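Inositol dehydrogenase from Lactobacillus casei probably acts as a nucleotide-binding oxidoreductase of the Gfo/Idh/MocA family, working on scyllo-inositol. Local coordinates of one contact, PDB 4MKZ (chain A, 1.60 Å), residues F139-D144 and E301-A306, beside the matching contact of the related inositol 2-dehydrogenase/D-chiro-inositol 3-dehydrogenase from Lactobacillus casei, PDB 4MIY (chain B, 1.42 Å), residues F125-D130 and N276-A281. Both blocks share one frame: the second was fitted to the first on N, CA, C and O of the twelve residues, RMSD 0.23 Å. Numbering follows each deposited sequence.

Structure 1 (4MKZ); sequences FMRRFD and ERFAQA.
Arg141 passes the CZ corner of the Phe303 ring, guanidinium and ring planes 6° apart. This buried contact packs the loop between Rossmann strand 135-137 and helix 145-155 against the helix break at Phe303. From CB its extended chain (chi2 -168°) sets Arg141 CG 3.9 Å, CD 4.1 Å and NE 4.0 Å from Phe303 CZ. Beyond, NH1 pairs with Asp199. Met140 makes a Met-aromatic contact, CE 3.7 Å from Phe303 CD2 and SD above the ring face, 5.3 Å from the centroid. In the salt bridge Arg302 NH1 meets Asp144 OD1 at 2.8 Å from above the carboxylate plane, the flat groups 56° apart. Asp144 OD2 caps Tyr147 N. Water 1 bridges Asp144 OD1, Arg302 O and Ala306 N. Phe143 packs on Ala306 O, Glu310 and Ile326. Gln305 NE2 donates to Phe143 O at 2.9 Å; OE1 takes Asp145 N.

Structure 2 (4MIY); sequences FMRRYD and NRFIQA.
Arg127 passes the CZ corner of the Phe278 ring, guanidinium and ring planes 14° apart. From CB its chain bends at chi2 (-84°), which sets Arg127 CD and NE each 3.5 Å from Phe278 CZ. Beyond, NH2 pairs with Glu177 and NH1 with Glu180. Met126, which also touches the bound NAD, makes a Met-aromatic contact, CE 3.7 Å from Phe278 CD2 and SD above the ring face, 5.5 Å from the centroid. In the salt bridge Arg277 NH1 meets Asp130 OD1 at 2.8 Å from above the carboxylate plane, the flat groups 49° apart. Asp130 OD2 caps Ile133 N. Water 2 lies between Asp130 OD1, Arg277 O and Ala281 N. Tyr129 packs on Ala281 O, Glu285 and Pro302, and its OH is hydrogen-bonded to Glu288 OE1. Gln280 NE2 donates to Tyr129 O at 2.9 Å; OE1 takes Gln131 N.

Comparison
The arginine beside the phenylalanine ring is turned. Chi2 is -168° in Arg141(A) and -84° in Arg127(B), and chi4 is 174° against 91°. The CZ atoms stand 1.2 Å apart after superposition, and the places of NH1 and NH2 of Arg141(A) are left. The touch on the ring is kept: NE of Arg141(A) is 4.0 Å from CZ of Phe303(A), and NE of Arg127(B) is 3.5 Å from CZ of Phe278(B). Phe303(A) and Phe278(B) keep their place, as do Met140(A) and Met126(B). The strongest polar partner lies outside the two segments in both: Asp199(A) for Arg141(A), Glu177(B) for Arg127(B).

Phe143(A) is exchanged for Tyr129(B). The CB atoms coincide within the error, and the two CZ atoms are 0.4 Å apart. Tyr129(B) carries a hydroxyl, bonded to Glu288(B); a phenylalanine has none to offer. This may tie the ring of Tyr129(B) to helix 279-294. The backbone oxygen of either residue accepts from Gln305(A) or Gln280(B). Both keep the salt bridge, Asp144(A)-Arg302(A) and Asp130(B)-Arg277(B), and a water at the same place.

Ala304(A) is exchanged for Ile279(B), whose CG1, CG2 and CD1 have no counterpart in the alanine.

Structure 1 (4MKZ)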
loop_
_atom_site.group_PDB
_atom_site.type_symbol
_atom_site.label_atom_id
_atom_site.label_comp_id
_atom_site.label_asym_id
_atom_site.label_seq_id
_atom_site.Cartn_x
_atom_site.Cartn_y
_atom_site.Cartn_z
ATOM N N PHE A 139 -10.956 27.811 -1.628
ATOM C CA PHE A 139 -10.129 26.817 -0.941
ATOM C C PHE A 139 -10.773 25.445 -1.119
ATOM O O PHE A 139 -11.400 24.905 -0.197
ATOM C CB PHE A 139 -9.972 27.166 0.540
ATOM C CG PHE A 139 -9.100 28.372 0.787
ATOM C CD1 PHE A 139 -7.785 28.380 0.359
ATOM C CD2 PHE A 139 -9.597 29.489 1.441
ATOM C CE1 PHE A 139 -6.966 29.476 0.577
ATOM C CE2 PHE A 139 -8.782 30.591 1.669
ATOM C CZ PHE A 139 -7.468 30.583 1.232
ATOM N N MET A 140 -10.592 24.877 -2.309
ATOM C CA MET A 140 -11.334 23.687 -2.707
ATOM C C MET A 140 -11.007 22.449 -1.892
ATOM O O MET A 140 -11.804 21.511 -1.864
ATOM C CB MET A 140 -11.154 23.392 -4.202
ATOM C CG MET A 140 -9.852 22.701 -4.573
ATOM S SD MET A 140 -8.462 23.813 -4.437
ATOM C CE MET A 140 -7.165 22.863 -5.220
ATOM N N ARG A 141 -9.846 22.417 -1.243
ATOM C CA ARG A 141 -9.501 21.248 -0.447
ATOM C C ARG A 141 -10.506 20.993 0.665
ATOM O O ARG A 141 -10.724 19.855 1.050
ATOM C CB ARG A 141 -8.078 21.338 0.103
ATOM C CG ARG A 141 -7.029 21.372 -0.988
ATOM C CD ARG A 141 -5.667 21.160 -0.400
ATOM N NE ARG A 141 -4.615 21.543 -1.330
ATOM C CZ ARG A 141 -3.326 21.569 -1.020
ATOM N NH1 ARG A 141 -2.931 21.216 0.194
ATOM N NH2 ARG A 141 -2.445 21.967 -1.925
ATOM N N ARG A 142 -11.165 22.049 1.137
ATOM C CA ARG A 142 -12.208 21.883 2.143
ATOM C C ARG A 142 -13.397 21.086 1.625
ATOM O O ARG A 142 -14.188 20.567 2.414
ATOM C CB ARG A 142 -12.700 23.239 2.649
ATOM C CG ARG A 142 -11.648 24.047 3.373
ATOM C CD ARG A 142 -12.315 25.141 4.153
ATOM N NE ARG A 142 -11.394 26.137 4.678
ATOM C CZ ARG A 142 -11.720 26.993 5.636
ATOM N NH1 ARG A 142 -12.933 26.943 6.159
ATOM N NH2 ARG A 142 -10.838 27.877 6.075
ATOM N N PHE A 143 -13.530 21.004 0.304
ATOM C CA PHE A 143 -14.613 20.226 -0.303
ATOM C C PHE A 143 -14.201 18.860 -0.825
ATOM O O PHE A 143 -15.043 18.100 -1.294
ATOM C CB PHE A 143 -15.265 21.027 -1.429
ATOM C CG PHE A 143 -15.979 22.236 -0.941
ATOM C CD1 PHE A 143 -15.321 23.448 -0.827
ATOM C CD2 PHE A 143 -17.305 22.149 -0.546
ATOM C CE1 PHE A 143 -15.995 24.571 -0.364
ATOM C CE2 PHE A 143 -17.968 23.265 -0.073
ATOM C CZ PHE A 143 -17.315 24.466 0.017
ATOM N N ASP A 144 -12.913 18.546 -0.739
ATOM C CA ASP A 144 -12.412 17.272 -1.226
ATOM C C ASP A 144 -12.855 16.137 -0.296
ATOM O O ASP A 144 -12.770 16.267 0.927
ATOM C CB ASP A 144 -10.876 17.327 -1.289
ATOM C CG ASP A 144 -10.266 16.000 -1.675
ATOM O OD1 ASP A 144 -10.400 15.591 -2.852
ATOM O OD2 ASP A 144 -9.641 15.350 -0.799
ATOM N N GLU A 301 -6.999 16.893 -12.407
ATOM C CA GLU A 301 -7.299 15.490 -12.189
ATOM C C GLU A 301 -7.514 15.221 -10.693
ATOM O O GLU A 301 -8.532 14.661 -10.290
ATOM C CB GLU A 301 -6.151 14.629 -12.720
ATOM C CG GLU A 301 -6.357 13.160 -12.484
ATOM C CD GLU A 301 -5.156 12.313 -12.872
ATOM O OE1 GLU A 301 -5.253 11.081 -12.704
ATOM O OE2 GLU A 301 -4.130 12.869 -13.343
ATOM N N ARG A 302 -6.564 15.644 -9.871
ATOM C CA ARG A 302 -6.632 15.356 -8.435
ATOM C C ARG A 302 -7.850 15.993 -7.776
ATOM O O ARG A 302 -8.514 15.364 -6.951
ATOM C CB ARG A 302 -5.361 15.826 -7.733
ATOM C CG ARG A 302 -5.439 15.828 -6.200
ATOM C CD ARG A 302 -5.596 14.421 -5.603
ATOM N NE ARG A 302 -5.691 14.499 -4.142
ATOM C CZ ARG A 302 -6.832 14.651 -3.464
ATOM N NH1 ARG A 302 -7.994 14.731 -4.106
ATOM N NH2 ARG A 302 -6.811 14.720 -2.133
ATOM N N PHE A 303 -8.138 17.243 -8.124
ATOM C CA PHE A 303 -9.174 17.971 -7.409
ATOM C C PHE A 303 -10.457 18.192 -8.179
ATOM O O PHE A 303 -11.255 19.066 -7.830
ATOM C CB PHE A 303 -8.611 19.275 -6.815
ATOM C CG PHE A 303 -7.696 19.035 -5.665
ATOM C CD1 PHE A 303 -8.189 18.472 -4.492
ATOM C CD2 PHE A 303 -6.344 19.337 -5.753
ATOM C CE1 PHE A 303 -7.347 18.221 -3.419
ATOM C CE2 PHE A 303 -5.501 19.083 -4.691
ATOM C CZ PHE A 303 -6.002 18.523 -3.519
ATOM N N ALA A 304 -10.686 17.349 -9.183
ATOM C CA ALA A 304 -11.899 17.447 -9.996
ATOM C C ALA A 304 -13.168 17.457 -9.153
ATOM O O ALA A 304 -14.073 18.282 -9.357
ATOM C CB ALA A 304 -11.943 16.293 -10.987
ATOM N N GLN A 305 -13.253 16.506 -8.224
ATOM C CA GLN A 305 -14.433 16.377 -7.374
ATOM C C GLN A 305 -14.573 17.607 -6.495
ATOM O O GLN A 305 -15.665 18.159 -6.363
ATOM C CB GLN A 305 -14.345 15.100 -6.521
ATOM C CG GLN A 305 -15.419 14.969 -5.445
ATOM C CD GLN A 305 -14.957 15.499 -4.111
ATOM O OE1 GLN A 305 -13.919 15.081 -3.588
ATOM N NE2 GLN A 305 -15.703 16.444 -3.561
ATOM N N ALA A 306 -13.465 18.046 -5.908
ATOM C CA ALA A 306 -13.495 19.212 -5.033
ATOM C C ALA A 306 -13.961 20.481 -5.754
ATOM O O ALA A 306 -14.695 21.287 -5.181
ATOM C CB ALA A 306 -12.126 19.424 -4.383
HETATM O O HOH W 1 -11.203 16.316 -5.422
#

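Structure 2 (4MIY)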
loop_
_atom_site.group_PDB
_atom_site.type_symbol
_atom_site.label_atom_id
_atom_site.label_comp_id
_atom_site.label_asym_id
_atom_site.label_seq_id
_atom_site.Cartn_x
_atom_site.Cartn_y
_atom_site.Cartn_z
ATOM N N PHE B 125 -10.907 28.102 -1.954
ATOM C CA PHE B 125 -10.112 27.077 -1.319
ATOM C C PHE B 125 -10.821 25.708 -1.366
ATOM O O PHE B 125 -11.511 25.345 -0.462
ATOM C CB PHE B 125 -9.766 27.454 0.122
ATOM C CG PHE B 125 -8.841 28.635 0.245
ATOM C CD1 PHE B 125 -7.594 28.594 -0.263
ATOM C CD2 PHE B 125 -9.241 29.756 0.888
ATOM C CE1 PHE B 125 -6.750 29.671 -0.159
ATOM C CE2 PHE B 125 -8.409 30.838 0.994
ATOM C CZ PHE B 125 -7.174 30.784 0.462
ATOM N N MET B 126 -10.576 24.950 -2.412
ATOM C CA MET B 126 -11.318 23.735 -2.662
ATOM C C MET B 126 -10.994 22.526 -1.804
ATOM O O MET B 126 -11.732 21.614 -1.801
ATOM C CB MET B 126 -11.219 23.341 -4.140
ATOM C CG MET B 126 -9.959 22.578 -4.521
ATOM S SD MET B 126 -8.484 23.605 -4.404
ATOM C CE MET B 126 -7.193 22.452 -4.890
ATOM N N ARG B 127 -9.863 22.539 -1.125
ATOM C CA ARG B 127 -9.466 21.379 -0.352
ATOM C C ARG B 127 -10.506 20.964 0.643
ATOM O O ARG B 127 -10.633 19.836 0.939
ATOM C CB ARG B 127 -8.178 21.632 0.391
ATOM C CG ARG B 127 -6.967 21.823 -0.480
ATOM C CD ARG B 127 -6.361 20.504 -0.873
ATOM N NE ARG B 127 -5.012 20.611 -1.403
ATOM C CZ ARG B 127 -3.910 20.527 -0.682
ATOM N NH1 ARG B 127 -3.955 20.318 0.605
ATOM N NH2 ARG B 127 -2.750 20.638 -1.267
ATOM N N ARG B 128 -11.246 21.934 1.144
ATOM C CA ARG B 128 -12.209 21.686 2.184
ATOM C C ARG B 128 -13.338 20.826 1.643
ATOM O O ARG B 128 -14.052 20.236 2.394
ATOM C CB ARG B 128 -12.771 22.997 2.731
ATOM C CG ARG B 128 -11.787 23.872 3.411
ATOM C CD ARG B 128 -12.493 24.976 4.168
ATOM N NE ARG B 128 -11.600 26.038 4.614
ATOM C CZ ARG B 128 -11.925 26.937 5.519
ATOM N NH1 ARG B 128 -13.104 26.911 6.083
ATOM N NH2 ARG B 128 -11.058 27.854 5.862
ATOM N N TYR B 129 -13.443 20.756 0.331
ATOM C CA TYR B 129 -14.525 20.040 -0.316
ATOM C C TYR B 129 -14.129 18.652 -0.819
ATOM O O TYR B 129 -14.936 17.906 -1.285
ATOM C CB TYR B 129 -15.075 20.872 -1.456
ATOM C CG TYR B 129 -15.790 22.138 -1.013
ATOM C CD1 TYR B 129 -17.108 22.124 -0.701
ATOM C CD2 TYR B 129 -15.123 23.318 -0.920
ATOM C CE1 TYR B 129 -17.739 23.244 -0.289
ATOM C CE2 TYR B 129 -15.744 24.449 -0.528
ATOM C CZ TYR B 129 -17.053 24.420 -0.217
ATOM O OH TYR B 129 -17.718 25.540 0.176
ATOM N N ASP B 130 -12.860 18.353 -0.729
ATOM C CA ASP B 130 -12.389 17.059 -1.137
ATOM C C ASP B 130 -12.919 16.002 -0.197
ATOM O O ASP B 130 -12.851 16.139 0.980
ATOM C CB ASP B 130 -10.879 17.033 -1.150
ATOM C CG ASP B 130 -10.329 15.681 -1.518
ATOM O OD1 ASP B 130 -10.377 15.361 -2.691
ATOM O OD2 ASP B 130 -9.860 14.988 -0.615
ATOM N N ASN B 276 -6.613 16.872 -12.150
ATOM C CA ASN B 276 -7.412 15.708 -12.075
ATOM C C ASN B 276 -7.656 15.291 -10.621
ATOM O O ASN B 276 -8.717 14.882 -10.290
ATOM C CB ASN B 276 -6.792 14.606 -12.894
ATOM C CG ASN B 276 -6.829 14.896 -14.377
ATOM O OD1 ASN B 276 -7.533 15.784 -14.832
ATOM N ND2 ASN B 276 -6.079 14.138 -15.135
ATOM N N ARG B 277 -6.670 15.484 -9.767
ATOM C CA ARG B 277 -6.808 15.134 -8.350
ATOM C C ARG B 277 -7.967 15.826 -7.671
ATOM O O ARG B 277 -8.601 15.272 -6.870
ATOM C CB ARG B 277 -5.500 15.417 -7.595
ATOM C CG ARG B 277 -5.564 15.260 -6.095
ATOM C CD ARG B 277 -5.868 13.827 -5.622
ATOM N NE ARG B 277 -5.973 13.740 -4.182
ATOM C CZ ARG B 277 -7.060 14.049 -3.506
ATOM N NH1 ARG B 277 -8.145 14.436 -4.132
ATOM N NH2 ARG B 277 -7.091 13.943 -2.205
ATOM N N PHE B 278 -8.216 17.058 -8.061
ATOM C CA PHE B 278 -9.193 17.887 -7.375
ATOM C C PHE B 278 -10.447 18.220 -8.171
ATOM O O PHE B 278 -11.205 19.038 -7.777
ATOM C CB PHE B 278 -8.518 19.109 -6.700
ATOM C CG PHE B 278 -7.671 18.733 -5.511
ATOM C CD1 PHE B 278 -8.245 18.198 -4.391
ATOM C CD2 PHE B 278 -6.309 18.873 -5.518
ATOM C CE1 PHE B 278 -7.506 17.832 -3.323
ATOM C CE2 PHE B 278 -5.583 18.514 -4.447
ATOM C CZ PHE B 278 -6.174 17.998 -3.345
ATOM N N ILE B 279 -10.674 17.508 -9.257
ATOM C CA ILE B 279 -11.874 17.661 -10.067
ATOM C C ILE B 279 -13.137 17.628 -9.202
ATOM O O ILE B 279 -13.988 18.453 -9.322
ATOM C CB ILE B 279 -12.025 16.567 -11.160
ATOM C CG1 ILE B 279 -11.109 16.803 -12.348
ATOM C CG2 ILE B 279 -13.420 16.578 -11.728
ATOM C CD1 ILE B 279 -11.031 15.641 -13.333
ATOM N N GLN B 280 -13.215 16.652 -8.308
ATOM C CA GLN B 280 -14.376 16.498 -7.464
ATOM C C GLN B 280 -14.550 17.683 -6.542
ATOM O O GLN B 280 -15.621 18.190 -6.410
ATOM C CB GLN B 280 -14.311 15.188 -6.657
ATOM C CG GLN B 280 -15.368 15.040 -5.610
ATOM C CD GLN B 280 -14.946 15.499 -4.240
ATOM O OE1 GLN B 280 -13.965 15.056 -3.714
ATOM N NE2 GLN B 280 -15.693 16.406 -3.682
ATOM N N ALA B 281 -13.481 18.106 -5.913
ATOM C CA ALA B 281 -13.571 19.211 -4.984
ATOM C C ALA B 281 -14.011 20.495 -5.660
ATOM O O ALA B 281 -14.824 21.191 -5.152
ATOM C CB ALA B 281 -12.283 19.394 -4.257
HETATM O O HOH W 2 -11.124 16.188 -5.159
#